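Local coordinates for putative uncharacterized protein (Cricetid herpesvirus 2, PDB 4ZKQ) that binds chemokines as a viral decoy receptor, probably keeping them from the receptors of the rodent host, at residues F328-K333 / L338-I343. Sequence-based numbering, arbitrary orientation.
Sequences FVIPTK and LVPRRI
A beta hairpin brings strand 324-330 back against the short strand 341-342, with V329 and R341 as their hydrogen-bonded antiparallel pair. V329 N gives its hydrogen to R341 O at 2.8 Å, and R341 N returns one to V329 O at 2.7 Å. Nearer the turn, L338 N bonds P331 O at 2.8 Å. F328 and R342 form the adjoining non-hydrogen-bonded pair. The F328 ring lies alongside the R342 side chain, with CE2 3.7 Å from R342 CG; ring and guanidinium planes stand 78° apart. Just before the strand, P340 CB meets F328 CB at 4.0 Å, and the proline also runs beside I330. The hairpin edges a larger mixed sheet, in which strand 324-330 pairs on its other side with strand 308-315. The R341 chain bends at chi2 (-80°) and chi3, which folds its guanidinium over P331. P331 CG sits over one guanidinium face, offset toward the rim, 3.5 Å from R341 NH1. That nitrogen also bonds V339 O at 2.9 Å, in the carbonyl plane on a lone pair. R335 O and R336 O, from the turn, take further hydrogen bonds from this guanidinium. V329 CG2 touches I343 CD1 at 3.8 Å.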
ATOM      1  N   PHE A 328       6.243 -13.398   0.691  1.00 15.26           N
ATOM      2  CA  PHE A 328       7.379 -14.128   0.146  1.00 15.49           C
ATOM      3  C   PHE A 328       7.929 -13.409  -1.063  1.00 15.73           C
ATOM      4  O   PHE A 328       7.162 -12.948  -1.906  1.00 17.09           O
ATOM      5  CB  PHE A 328       6.977 -15.547  -0.258  1.00 18.42           C
ATOM      6  CG  PHE A 328       6.284 -16.300   0.817  1.00 17.32           C
ATOM      7  CD1 PHE A 328       4.916 -16.175   0.988  1.00 16.69           C
ATOM      8  CD2 PHE A 328       6.995 -17.130   1.666  1.00 20.52           C
ATOM      9  CE1 PHE A 328       4.269 -16.865   1.984  1.00 22.51           C
ATOM     10  CE2 PHE A 328       6.352 -17.825   2.660  1.00 26.32           C
ATOM     11  CZ  PHE A 328       4.984 -17.692   2.820  1.00 19.97           C
ATOM     12  N   VAL A 329       9.252 -13.312  -1.142  1.00 16.72           N
ATOM     13  CA  VAL A 329       9.915 -12.830  -2.348  1.00 15.87           C
ATOM     14  C   VAL A 329      10.395 -14.029  -3.152  1.00 16.92           C
ATOM     15  O   VAL A 329      11.051 -14.918  -2.613  1.00 18.97           O
ATOM     16  CB  VAL A 329      11.119 -11.918  -2.041  1.00 20.82           C
ATOM     17  CG1 VAL A 329      11.560 -11.190  -3.308  1.00 29.09           C
ATOM     18  CG2 VAL A 329      10.780 -10.925  -0.956  1.00 21.88           C
ATOM     19  N   ILE A 330      10.070 -14.046  -4.439  1.00 15.21           N
ATOM     20  CA  ILE A 330      10.398 -15.171  -5.298  1.00 14.91           C
ATOM     21  C   ILE A 330      11.218 -14.682  -6.478  1.00 15.82           C
ATOM     22  O   ILE A 330      10.662 -14.218  -7.475  1.00 19.57           O
ATOM     23  CB  ILE A 330       9.140 -15.896  -5.817  1.00 15.18           C
ATOM     24  CG1 ILE A 330       8.141 -16.134  -4.680  1.00 18.44           C
ATOM     25  CG2 ILE A 330       9.539 -17.207  -6.484  1.00 22.43           C
ATOM     26  CD1 ILE A 330       6.834 -16.749  -5.125  1.00 18.70           C
ATOM     27  N   PRO A 331      12.551 -14.763  -6.367  1.00 19.82           N
ATOM     28  CA  PRO A 331      13.370 -14.344  -7.507  1.00 17.28           C
ATOM     29  C   PRO A 331      13.172 -15.284  -8.688  1.00 20.38           C
ATOM     30  O   PRO A 331      12.799 -16.442  -8.479  1.00 20.35           O
ATOM     31  CB  PRO A 331      14.798 -14.420  -6.962  1.00 25.85           C
ATOM     32  CG  PRO A 331      14.736 -15.460  -5.910  1.00 21.68           C
ATOM     33  CD  PRO A 331      13.369 -15.343  -5.288  1.00 19.45           C
ATOM     34  N   THR A 332      13.398 -14.790  -9.902  1.00 22.38           N
ATOM     35  CA  THR A 332      13.230 -15.597 -11.109  1.00 26.01           C
ATOM     36  C   THR A 332      14.571 -15.794 -11.828  1.00 28.44           C
ATOM     37  O   THR A 332      14.619 -16.329 -12.933  1.00 33.55           O
ATOM     38  CB  THR A 332      12.207 -14.960 -12.081  1.00 24.95           C
ATOM     39  OG1 THR A 332      12.669 -13.668 -12.495  1.00 22.98           O
ATOM     40  CG2 THR A 332      10.830 -14.831 -11.413  1.00 24.16           C
ATOM     41  N   LYS A 333      15.653 -15.359 -11.194  1.00 30.85           N
ATOM     42  CA  LYS A 333      17.001 -15.658 -11.675  1.00 33.44           C
ATOM     43  C   LYS A 333      17.938 -15.698 -10.474  1.00 33.33           C
ATOM     44  O   LYS A 333      17.568 -15.260  -9.384  1.00 28.89           O
ATOM     45  CB  LYS A 333      17.468 -14.625 -12.704  1.00 32.30           C
ATOM     46  CG  LYS A 333      17.816 -13.253 -12.130  1.00 34.46           C
ATOM     47  CD  LYS A 333      18.317 -12.314 -13.220  1.00 41.65           C
ATOM     48  CE  LYS A 333      18.888 -11.018 -12.649  1.00 49.40           C
ATOM     49  NZ  LYS A 333      17.854  -9.975 -12.399  1.00 56.49           N
ATOM     50  N   LEU A 338      13.236 -19.159  -8.224  1.00 24.92           N
ATOM     51  CA  LEU A 338      11.883 -19.705  -8.140  1.00 20.66           C
ATOM     52  C   LEU A 338      11.589 -20.387  -6.798  1.00 23.57           C
ATOM     53  O   LEU A 338      10.578 -21.076  -6.652  1.00 24.31           O
ATOM     54  CB  LEU A 338      11.635 -20.668  -9.304  1.00 24.51           C
ATOM     55  CG  LEU A 338      11.807 -20.016 -10.682  1.00 30.85           C
ATOM     56  CD1 LEU A 338      11.588 -21.023 -11.800  1.00 28.57           C
ATOM     57  CD2 LEU A 338      10.865 -18.827 -10.858  1.00 28.53           C
ATOM     58  N   VAL A 339      12.451 -20.154  -5.810  1.00 27.13           N
ATOM     59  CA  VAL A 339      12.228 -20.649  -4.453  1.00 24.64           C
ATOM     60  C   VAL A 339      11.799 -19.484  -3.558  1.00 19.71           C
ATOM     61  O   VAL A 339      12.574 -18.547  -3.372  1.00 20.57           O
ATOM     62  CB  VAL A 339      13.491 -21.305  -3.863  1.00 27.81           C
ATOM     63  CG1 VAL A 339      13.238 -21.758  -2.428  1.00 33.06           C
ATOM     64  CG2 VAL A 339      13.936 -22.477  -4.726  1.00 30.44           C
ATOM     65  N   PRO A 340      10.569 -19.533  -3.005  1.00 20.45           N
ATOM     66  CA  PRO A 340      10.096 -18.421  -2.171  1.00 16.98           C
ATOM     67  C   PRO A 340      10.952 -18.161  -0.938  1.00 22.42           C
ATOM     68  O   PRO A 340      11.339 -19.093  -0.233  1.00 24.43           O
ATOM     69  CB  PRO A 340       8.683 -18.864  -1.757  1.00 21.13           C
ATOM     70  CG  PRO A 340       8.256 -19.808  -2.804  1.00 26.08           C
ATOM     71  CD  PRO A 340       9.511 -20.541  -3.207  1.00 26.09           C
ATOM     72  N   ARG A 341      11.257 -16.884  -0.716  1.00 21.96           N
ATOM     73  CA  ARG A 341      11.931 -16.423   0.490  1.00 21.56           C
ATOM     74  C   ARG A 341      10.920 -15.752   1.404  1.00 22.00           C
ATOM     75  O   ARG A 341      10.364 -14.718   1.055  1.00 17.56           O
ATOM     76  CB  ARG A 341      13.043 -15.422   0.158  1.00 23.40           C
ATOM     77  CG  ARG A 341      13.828 -15.682  -1.133  1.00 27.92           C
ATOM     78  CD  ARG A 341      14.872 -16.734  -0.929  1.00 27.64           C
ATOM     79  NE  ARG A 341      16.048 -16.501  -1.768  1.00 21.76           N
ATOM     80  CZ  ARG A 341      16.275 -17.063  -2.953  1.00 23.63           C
ATOM     81  NH1 ARG A 341      15.405 -17.902  -3.500  1.00 18.79           N
ATOM     82  NH2 ARG A 341      17.394 -16.780  -3.601  1.00 23.67           N
ATOM     83  N   ARG A 342      10.692 -16.331   2.573  1.00 21.20           N
ATOM     84  CA  ARG A 342       9.794 -15.752   3.556  1.00 31.06           C
ATOM     85  C   ARG A 342      10.367 -14.440   4.075  1.00 35.16           C
ATOM     86  O   ARG A 342      11.568 -14.342   4.341  1.00 26.70           O
ATOM     87  CB  ARG A 342       9.581 -16.736   4.698  1.00 33.35           C
ATOM     88  CG  ARG A 342       8.315 -16.529   5.500  1.00 53.37           C
ATOM     89  CD  ARG A 342       8.198 -17.594   6.586  1.00 77.33           C
ATOM     90  NE  ARG A 342       8.305 -18.947   6.040  1.00 61.03           N
ATOM     91  CZ  ARG A 342       8.377 -20.053   6.773  1.00 73.44           C
ATOM     92  NH1 ARG A 342       8.358 -19.985   8.099  1.00 74.18           N
ATOM     93  NH2 ARG A 342       8.471 -21.235   6.178  1.00 85.21           N
ATOM     94  N   ILE A 343       9.520 -13.427   4.210  1.00 21.61           N
ATOM     95  CA  ILE A 343      10.009 -12.113   4.607  1.00 21.95           C
ATOM     96  C   ILE A 343      10.153 -12.010   6.124  1.00 30.08           C
ATOM     97  O   ILE A 343      11.175 -11.521   6.623  1.00 32.66           O
ATOM     98  CB  ILE A 343       9.103 -10.997   4.068  1.00 16.52           C
ATOM     99  CG1 ILE A 343       9.329 -10.865   2.562  1.00 25.25           C
ATOM    100  CG2 ILE A 343       9.422  -9.683   4.760  1.00 24.24           C
ATOM    101  CD1 ILE A 343       8.507  -9.796   1.876  1.00 27.82           C
TER